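Local coordinates for Cif-like 1 (Burkholderia cenocepacia, PDB 7JQY), which probably hydrolyses epoxides, as a Cif-like enzyme of the alpha/beta hydrolase fold that assembles into an octamer, at residues 51-56 / 76-81; 64-69 / 289-294; 69-74 / 297-302. The protein carries 1 engineered substitution. All blocks are in the same frame, centred on the assembly; numbering follows the deposited sequence.

Contact 1: 51-56 / 76-81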
# COMPACT_ATOMS: atom_id res chain seq x y z
N VAL B 51 -20.24 -31.60 26.86
CA VAL B 51 -18.85 -31.19 27.05
C VAL B 51 -18.67 -29.87 26.31
O VAL B 51 -18.79 -29.81 25.08
CB VAL B 51 -17.86 -32.24 26.54
CG1 VAL B 51 -16.43 -31.80 26.81
CG2 VAL B 51 -18.13 -33.58 27.20
N VAL B 52 -18.37 -28.81 27.06
CA VAL B 52 -18.14 -27.48 26.51
C VAL B 52 -16.63 -27.26 26.43
O VAL B 52 -15.90 -27.51 27.40
CB VAL B 52 -18.81 -26.39 27.37
CG1 VAL B 52 -18.43 -25.02 26.88
CG2 VAL B 52 -20.31 -26.58 27.35
N LEU B 53 -16.17 -26.81 25.26
CA LEU B 53 -14.76 -26.57 24.98
C LEU B 53 -14.57 -25.09 24.68
O LEU B 53 -15.27 -24.54 23.82
CB LEU B 53 -14.28 -27.42 23.80
CG LEU B 53 -14.67 -28.90 23.82
CD1 LEU B 53 -14.21 -29.62 22.58
CD2 LEU B 53 -14.07 -29.56 25.04
N LEU B 54 -13.64 -24.46 25.38
CA LEU B 54 -13.38 -23.03 25.27
C LEU B 54 -11.93 -22.80 24.85
O LEU B 54 -11.00 -23.08 25.62
CB LEU B 54 -13.69 -22.31 26.58
CG LEU B 54 -15.13 -22.34 27.12
CD1 LEU B 54 -15.20 -21.63 28.46
CD2 LEU B 54 -16.14 -21.72 26.12
N HIS B 55 -11.76 -22.25 23.65
CA HIS B 55 -10.47 -21.89 23.08
C HIS B 55 -9.89 -20.66 23.78
O HIS B 55 -10.49 -20.08 24.70
CB HIS B 55 -10.63 -21.60 21.59
CG HIS B 55 -11.44 -20.37 21.34
ND1 HIS B 55 -10.92 -19.10 21.46
CD2 HIS B 55 -12.76 -20.21 21.05
CE1 HIS B 55 -11.87 -18.21 21.22
NE2 HIS B 55 -12.99 -18.86 20.97
N GLY B 56 -8.73 -20.22 23.32
CA GLY B 56 -8.08 -19.03 23.83
C GLY B 56 -7.67 -18.08 22.72
O GLY B 56 -8.28 -18.04 21.64
N TYR B 76 -20.73 -38.11 24.12
CA TYR B 76 -20.78 -36.77 24.68
C TYR B 76 -21.38 -35.79 23.67
O TYR B 76 -21.22 -35.93 22.45
CB TYR B 76 -19.39 -36.31 25.10
CG TYR B 76 -18.88 -37.05 26.32
CD1 TYR B 76 -19.45 -36.85 27.57
CD2 TYR B 76 -17.84 -37.98 26.21
CE1 TYR B 76 -18.99 -37.54 28.68
CE2 TYR B 76 -17.38 -38.67 27.32
CZ TYR B 76 -17.95 -38.45 28.55
OH TYR B 76 -17.50 -39.13 29.65
N ARG B 77 -22.09 -34.79 24.20
CA ARG B 77 -22.63 -33.71 23.39
C ARG B 77 -21.62 -32.57 23.37
O ARG B 77 -21.56 -31.77 24.31
CB ARG B 77 -23.99 -33.27 23.93
CG ARG B 77 -24.78 -32.33 23.02
CD ARG B 77 -26.07 -31.91 23.70
NE ARG B 77 -26.79 -30.87 22.97
CZ ARG B 77 -27.81 -30.18 23.47
NH1 ARG B 77 -28.22 -30.42 24.71
NH2 ARG B 77 -28.41 -29.26 22.74
N VAL B 78 -20.85 -32.47 22.29
CA VAL B 78 -19.75 -31.51 22.23
C VAL B 78 -20.26 -30.15 21.80
O VAL B 78 -21.03 -30.02 20.83
CB VAL B 78 -18.65 -32.01 21.28
CG1 VAL B 78 -17.41 -31.13 21.43
CG2 VAL B 78 -18.29 -33.46 21.60
N VAL B 79 -19.84 -29.11 22.52
CA VAL B 79 -20.16 -27.73 22.20
C VAL B 79 -18.85 -26.94 22.26
O VAL B 79 -18.38 -26.59 23.34
CB VAL B 79 -21.19 -27.13 23.17
CG1 VAL B 79 -21.44 -25.66 22.84
CG2 VAL B 79 -22.48 -27.93 23.12
N ALA B 80 -18.28 -26.64 21.09
CA ALA B 80 -17.08 -25.81 20.99
C ALA B 80 -17.52 -24.41 20.60
O ALA B 80 -18.09 -24.21 19.52
CB ALA B 80 -16.10 -26.38 19.97
N VAL B 81 -17.28 -23.45 21.48
CA VAL B 81 -17.85 -22.11 21.39
C VAL B 81 -16.77 -21.12 20.96
O VAL B 81 -15.65 -21.15 21.48
CB VAL B 81 -18.47 -21.68 22.73
CG1 VAL B 81 -19.23 -20.37 22.58
CG2 VAL B 81 -19.37 -22.77 23.28
O HOH W 1 -13.92 -23.31 21.80
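V51 holds CG1 anti to its backbone N (chi1 -177°), and CG2, which stands beside that N, faces Y76. Y76 has its CG anti to its own carbonyl carbon, and V51 CG2 comes obliquely to the ring, 3.5 Å from Y76 CD1. Beyond this pair the backbones run side by side. V51 N donates to R77 O, V79 N to V51 O and L53 N to V79 O, each at 2.9 Å, while V81 N reaches L53 O at a longer 3.3 Å; all four N-H...O angles are 160° or more. With the segment axes 21° apart, these are parallel neighbours in the central sheet of the alpha/beta hydrolase fold, joined by the beta-alpha-beta connection through helix 68-73. On the sheet face carrying V51, L53, V78 and A80, L53 CD1 meets V78 CG1 at 3.7 Å, and M68 of that helix packs on L53, V78 and A80. The other face is apolar too: L54 CD2 lies 4.1 Å from V81 CB, beneath I105 of helix 98-111. H55 and G56, just past the strand, match the start of the HGXP motif that shapes the oxyanion hole in related epoxide hydrolases. The H55 ring brings its edge to V81 O, with CD2 at 3.1 Å, while ND1 donates to G56 O. A water bridges L53 O, V81 O and H55 N where the strands part.

Contact 2: 64-69 / 289-294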
# COMPACT_ATOMS: atom_id res chain seq x y z
N TRP B 64 -10.11 -27.28 18.59
CA TRP B 64 -10.59 -28.55 19.13
C TRP B 64 -10.91 -29.56 18.04
O TRP B 64 -11.54 -30.58 18.34
CB TRP B 64 -11.83 -28.32 20.00
CG TRP B 64 -11.60 -27.30 21.08
CD1 TRP B 64 -12.05 -26.03 21.10
CD2 TRP B 64 -10.86 -27.49 22.28
NE1 TRP B 64 -11.64 -25.40 22.24
CE2 TRP B 64 -10.91 -26.27 22.99
CE3 TRP B 64 -10.15 -28.57 22.84
CZ2 TRP B 64 -10.28 -26.10 24.23
CZ3 TRP B 64 -9.52 -28.39 24.07
CH2 TRP B 64 -9.59 -27.17 24.75
N ARG B 65 -10.48 -29.31 16.80
CA ARG B 65 -10.92 -30.12 15.67
C ARG B 65 -10.55 -31.59 15.81
O ARG B 65 -11.30 -32.46 15.34
CB ARG B 65 -10.34 -29.56 14.38
CG ARG B 65 -8.83 -29.62 14.32
CD ARG B 65 -8.30 -28.68 13.27
NE ARG B 65 -6.85 -28.66 13.27
CZ ARG B 65 -6.12 -27.88 14.05
NH1 ARG B 65 -6.72 -27.05 14.90
NH2 ARG B 65 -4.79 -27.95 13.99
N HIS B 66 -9.43 -31.89 16.47
CA HIS B 66 -8.98 -33.27 16.63
C HIS B 66 -9.47 -33.89 17.92
O HIS B 66 -9.25 -35.09 18.13
CB HIS B 66 -7.45 -33.35 16.59
CG HIS B 66 -6.85 -32.92 15.29
ND1 HIS B 66 -7.12 -33.57 14.11
CD2 HIS B 66 -6.01 -31.90 14.99
CE1 HIS B 66 -6.46 -32.97 13.13
NE2 HIS B 66 -5.78 -31.96 13.64
N VAL B 67 -10.14 -33.12 18.77
CA VAL B 67 -10.65 -33.63 20.04
C VAL B 67 -12.15 -33.90 19.98
O VAL B 67 -12.62 -34.90 20.51
CB VAL B 67 -10.30 -32.63 21.16
CG1 VAL B 67 -11.03 -32.99 22.45
CG2 VAL B 67 -8.79 -32.61 21.40
N MET B 68 -12.92 -33.04 19.30
CA MET B 68 -14.38 -33.19 19.28
C MET B 68 -14.88 -34.50 18.69
O MET B 68 -15.91 -35.00 19.18
CB MET B 68 -15.01 -32.00 18.54
CG MET B 68 -14.59 -30.67 19.10
SD MET B 68 -14.71 -29.33 17.91
CE MET B 68 -16.48 -29.31 17.60
N PRO B 69 -14.28 -35.08 17.64
CA PRO B 69 -14.80 -36.37 17.15
C PRO B 69 -14.76 -37.47 18.19
O PRO B 69 -15.77 -38.16 18.40
CB PRO B 69 -13.88 -36.68 15.95
CG PRO B 69 -13.38 -35.37 15.51
CD PRO B 69 -13.21 -34.56 16.76
N GLU B 289 -1.00 -29.67 19.10
CA GLU B 289 0.26 -30.41 19.05
C GLU B 289 0.10 -31.88 19.39
O GLU B 289 0.65 -32.74 18.69
CB GLU B 289 1.27 -29.77 19.99
CG GLU B 289 1.72 -28.39 19.57
CD GLU B 289 2.79 -27.85 20.49
OE1 GLU B 289 3.86 -28.51 20.62
OE2 GLU B 289 2.55 -26.78 21.08
N ASN B 290 -0.64 -32.19 20.45
CA ASN B 290 -0.78 -33.56 20.94
C ASN B 290 -2.22 -33.82 21.34
O ASN B 290 -2.54 -34.01 22.52
CB ASN B 290 0.17 -33.81 22.11
CG ASN B 290 0.50 -35.28 22.30
OD1 ASN B 290 -0.14 -36.15 21.72
ND2 ASN B 290 1.50 -35.55 23.11
N PRO B 291 -3.14 -33.84 20.36
CA PRO B 291 -4.54 -34.18 20.68
C PRO B 291 -4.72 -35.63 21.08
O PRO B 291 -5.73 -35.97 21.71
CB PRO B 291 -5.30 -33.83 19.40
CG PRO B 291 -4.28 -33.92 18.31
CD PRO B 291 -2.98 -33.49 18.94
N ALA B 292 -3.82 -36.52 20.66
CA ALA B 292 -3.91 -37.92 21.08
C ALA B 292 -3.73 -38.04 22.59
O ALA B 292 -4.49 -38.75 23.26
CB ALA B 292 -2.87 -38.75 20.34
N PHE B 293 -2.72 -37.36 23.14
CA PHE B 293 -2.54 -37.33 24.59
C PHE B 293 -3.73 -36.68 25.28
O PHE B 293 -4.23 -37.18 26.30
CB PHE B 293 -1.26 -36.57 24.93
CG PHE B 293 -1.11 -36.26 26.39
CD1 PHE B 293 -1.64 -35.10 26.94
CD2 PHE B 293 -0.39 -37.11 27.22
CE1 PHE B 293 -1.49 -34.81 28.29
CE2 PHE B 293 -0.23 -36.83 28.57
CZ PHE B 293 -0.78 -35.69 29.10
N LEU B 294 -4.21 -35.57 24.72
CA LEU B 294 -5.30 -34.83 25.34
C LEU B 294 -6.58 -35.63 25.31
O LEU B 294 -7.32 -35.69 26.31
CB LEU B 294 -5.49 -33.51 24.61
CG LEU B 294 -6.68 -32.66 25.04
CD1 LEU B 294 -6.56 -32.39 26.52
CD2 LEU B 294 -6.69 -31.37 24.23
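H66 and P291 run alongside each other in the same direction, where the turn leading into helix 68-73 meets the start of the C-terminal helix 291-303 of the alpha/beta hydrolase fold. Followed outward, H66 makes its closest approach at CB, 3.6 Å from P291 CB and 3.7 Å from P291 CG. Its next atom, CG, is already 4.1 Å from P291 CG, and one ring face receives CG of its neighbour R65, offset toward the rim. R65 itself forms a salt bridge with D288, just ahead of the second segment. The turn is closed by W64 O, which accepts from both V67 N and M68 N. On the other segment, N290 is the N-cap of the C-terminal helix: its OD1 accepts from F293 N at 3.2 Å, with the donor 61° out of the carboxamide plane. The carboxylate of E289 accepts from the backbone N of G283 (OE1) and of W285 (OE2), on the loop that in this fold usually carries the catalytic histidine. L294, with CG anti to its backbone N (chi1 174°), presents CD2 to two partners: V67 CG2 at 3.7 Å, the side chains crossing at about a right angle, and the indole edge of W64, whose CZ3 is 4.1 Å away.

Contact 3: 69-74 / 297-302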
# COMPACT_ATOMS: atom_id res chain seq x y z
N PRO B 69 -14.28 -35.08 17.64
CA PRO B 69 -14.80 -36.37 17.15
C PRO B 69 -14.76 -37.47 18.19
O PRO B 69 -15.77 -38.16 18.40
CB PRO B 69 -13.88 -36.68 15.95
CG PRO B 69 -13.38 -35.37 15.51
CD PRO B 69 -13.21 -34.56 16.76
N ALA B 70 -13.61 -37.67 18.85
CA ALA B 70 -13.49 -38.74 19.84
C ALA B 70 -14.43 -38.52 21.03
O ALA B 70 -14.97 -39.48 21.58
CB ALA B 70 -12.04 -38.87 20.30
N LEU B 71 -14.62 -37.26 21.44
CA LEU B 71 -15.56 -36.98 22.53
C LEU B 71 -16.98 -37.35 22.13
O LEU B 71 -17.71 -37.98 22.90
CB LEU B 71 -15.49 -35.51 22.92
CG LEU B 71 -14.27 -35.06 23.73
CD1 LEU B 71 -14.36 -33.57 24.00
CD2 LEU B 71 -14.21 -35.85 25.03
N ALA B 72 -17.38 -36.98 20.92
CA ALA B 72 -18.73 -37.26 20.47
C ALA B 72 -18.96 -38.74 20.19
O ALA B 72 -20.09 -39.21 20.27
CB ALA B 72 -19.05 -36.42 19.23
N GLU B 73 -17.91 -39.48 19.79
CA GLU B 73 -18.17 -40.87 19.45
C GLU B 73 -18.41 -41.68 20.74
O GLU B 73 -18.97 -42.78 20.68
CB GLU B 73 -17.03 -41.44 18.59
CG GLU B 73 -16.87 -40.86 17.16
CD GLU B 73 -15.70 -41.40 16.35
OE1 GLU B 73 -14.83 -42.12 16.95
OE2 GLU B 73 -15.48 -40.81 15.24
N ASP B 74 -17.98 -41.15 21.91
CA ASP B 74 -18.21 -41.76 23.21
C ASP B 74 -19.49 -41.28 23.86
O ASP B 74 -19.65 -41.43 25.08
CB ASP B 74 -17.05 -41.46 24.17
CG ASP B 74 -16.14 -42.65 24.39
OD1 ASP B 74 -16.05 -43.49 23.48
OD2 ASP B 74 -15.54 -42.74 25.49
N GLN B 297 -6.43 -38.23 27.92
CA GLN B 297 -6.53 -37.66 29.25
C GLN B 297 -7.97 -37.24 29.55
O GLN B 297 -8.48 -37.51 30.64
CB GLN B 297 -5.57 -36.49 29.35
CG GLN B 297 -4.13 -36.96 29.50
CD GLN B 297 -3.91 -37.58 30.86
OE1 GLN B 297 -4.66 -37.30 31.79
NE2 GLN B 297 -2.87 -38.39 30.99
N LEU B 298 -8.67 -36.67 28.57
CA LEU B 298 -10.03 -36.21 28.85
C LEU B 298 -11.00 -37.37 29.04
O LEU B 298 -11.80 -37.37 29.99
CB LEU B 298 -10.52 -35.31 27.71
CG LEU B 298 -9.91 -33.91 27.59
CD1 LEU B 298 -10.42 -33.22 26.32
CD2 LEU B 298 -10.22 -33.07 28.81
N LEU B 299 -10.91 -38.40 28.20
CA LEU B 299 -11.84 -39.52 28.32
C LEU B 299 -11.64 -40.27 29.64
O LEU B 299 -12.62 -40.65 30.29
CB LEU B 299 -11.71 -40.45 27.12
CG LEU B 299 -12.33 -39.83 25.86
CD1 LEU B 299 -12.12 -40.66 24.60
CD2 LEU B 299 -13.82 -39.57 26.08
N ASP B 300 -10.37 -40.46 30.05
CA ASP B 300 -10.10 -41.10 31.34
C ASP B 300 -10.65 -40.28 32.49
O ASP B 300 -11.24 -40.82 33.43
CB ASP B 300 -8.60 -41.25 31.54
CG ASP B 300 -8.06 -42.54 31.02
OD1 ASP B 300 -8.86 -43.50 30.95
OD2 ASP B 300 -6.88 -42.59 30.66
N PHE B 301 -10.51 -38.96 32.40
CA PHE B 301 -10.99 -38.07 33.44
C PHE B 301 -12.52 -38.05 33.51
O PHE B 301 -13.08 -37.92 34.60
CB PHE B 301 -10.43 -36.67 33.17
CG PHE B 301 -10.83 -35.65 34.18
CD1 PHE B 301 -10.74 -35.92 35.53
CD2 PHE B 301 -11.26 -34.40 33.78
CE1 PHE B 301 -11.08 -34.97 36.46
CE2 PHE B 301 -11.61 -33.44 34.70
CZ PHE B 301 -11.52 -33.72 36.04
N PHE B 302 -13.20 -38.21 32.37
CA PHE B 302 -14.65 -38.08 32.34
C PHE B 302 -15.38 -39.37 32.71
O PHE B 302 -16.59 -39.33 32.92
CB PHE B 302 -15.10 -37.61 30.96
CG PHE B 302 -14.76 -36.17 30.65
CD1 PHE B 302 -14.37 -35.30 31.65
CD2 PHE B 302 -14.82 -35.70 29.34
CE1 PHE B 302 -14.06 -33.98 31.36
CE2 PHE B 302 -14.51 -34.38 29.05
CZ PHE B 302 -14.13 -33.53 30.07
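L71 and L299 provide the main apolar contact, tip to tip: L71 CD2 lies 3.9 Å from L299 CD2, and the two side chains cross obliquely. L71 keeps CG anti to its carbonyl carbon (chi1 -75°), which carries a side chain that leaves its helix at a tangent round to the facing one. The same methyl, L71 CD2, comes to the edge of the F302 ring, 4.3 Å from CE2. L299 also extends CD1 toward the backbone, 4.3 Å from A70 O. The short helical segments approach to 10.8 Å between axes at an angle of 29°, a spacing bridged mainly by the leucine side chains. By position they correspond to helices A and F of the alpha/beta hydrolase fold, the pair that covers one face of the central sheet; F302 carries the packing down to H118 on that sheet. Polar groups take part at the margin. D74 OD2 passes L299 CD2 at 3.7 Å, a van der Waals approach to a methyl; the same OD2 forms a salt bridge with R303 NH2. Within the second helix, F302 N donates to L298 O at 2.9 Å, and that oxygen also stands 3.2 Å above the F302 ring plane, offset toward the rim.

How the contacts relate
Contact 1 is the sheet floor on which the helices of contacts 2 and 3 rest, its centre about 12 Å from each of theirs. Helix 68-73 is common ground: it links the two strands of contact 1, the turn before it meets the start of helix 291-303 in contact 2, and the helix itself meets the later part in contact 3, those two centres lying about 10 Å apart. V67 CG1 to L298 CD1, 3.9 Å, joins the helical contacts; L53 CB to W64 CE2 ties contact 1 to contact 2, and V78 CG2 to L71 CB ties it to contact 3, both at 3.7 Å. L54 of contact 1 touches the probable nucleophile elbow, which holds the engineered S123; W64 of contact 2 lies near it without touching.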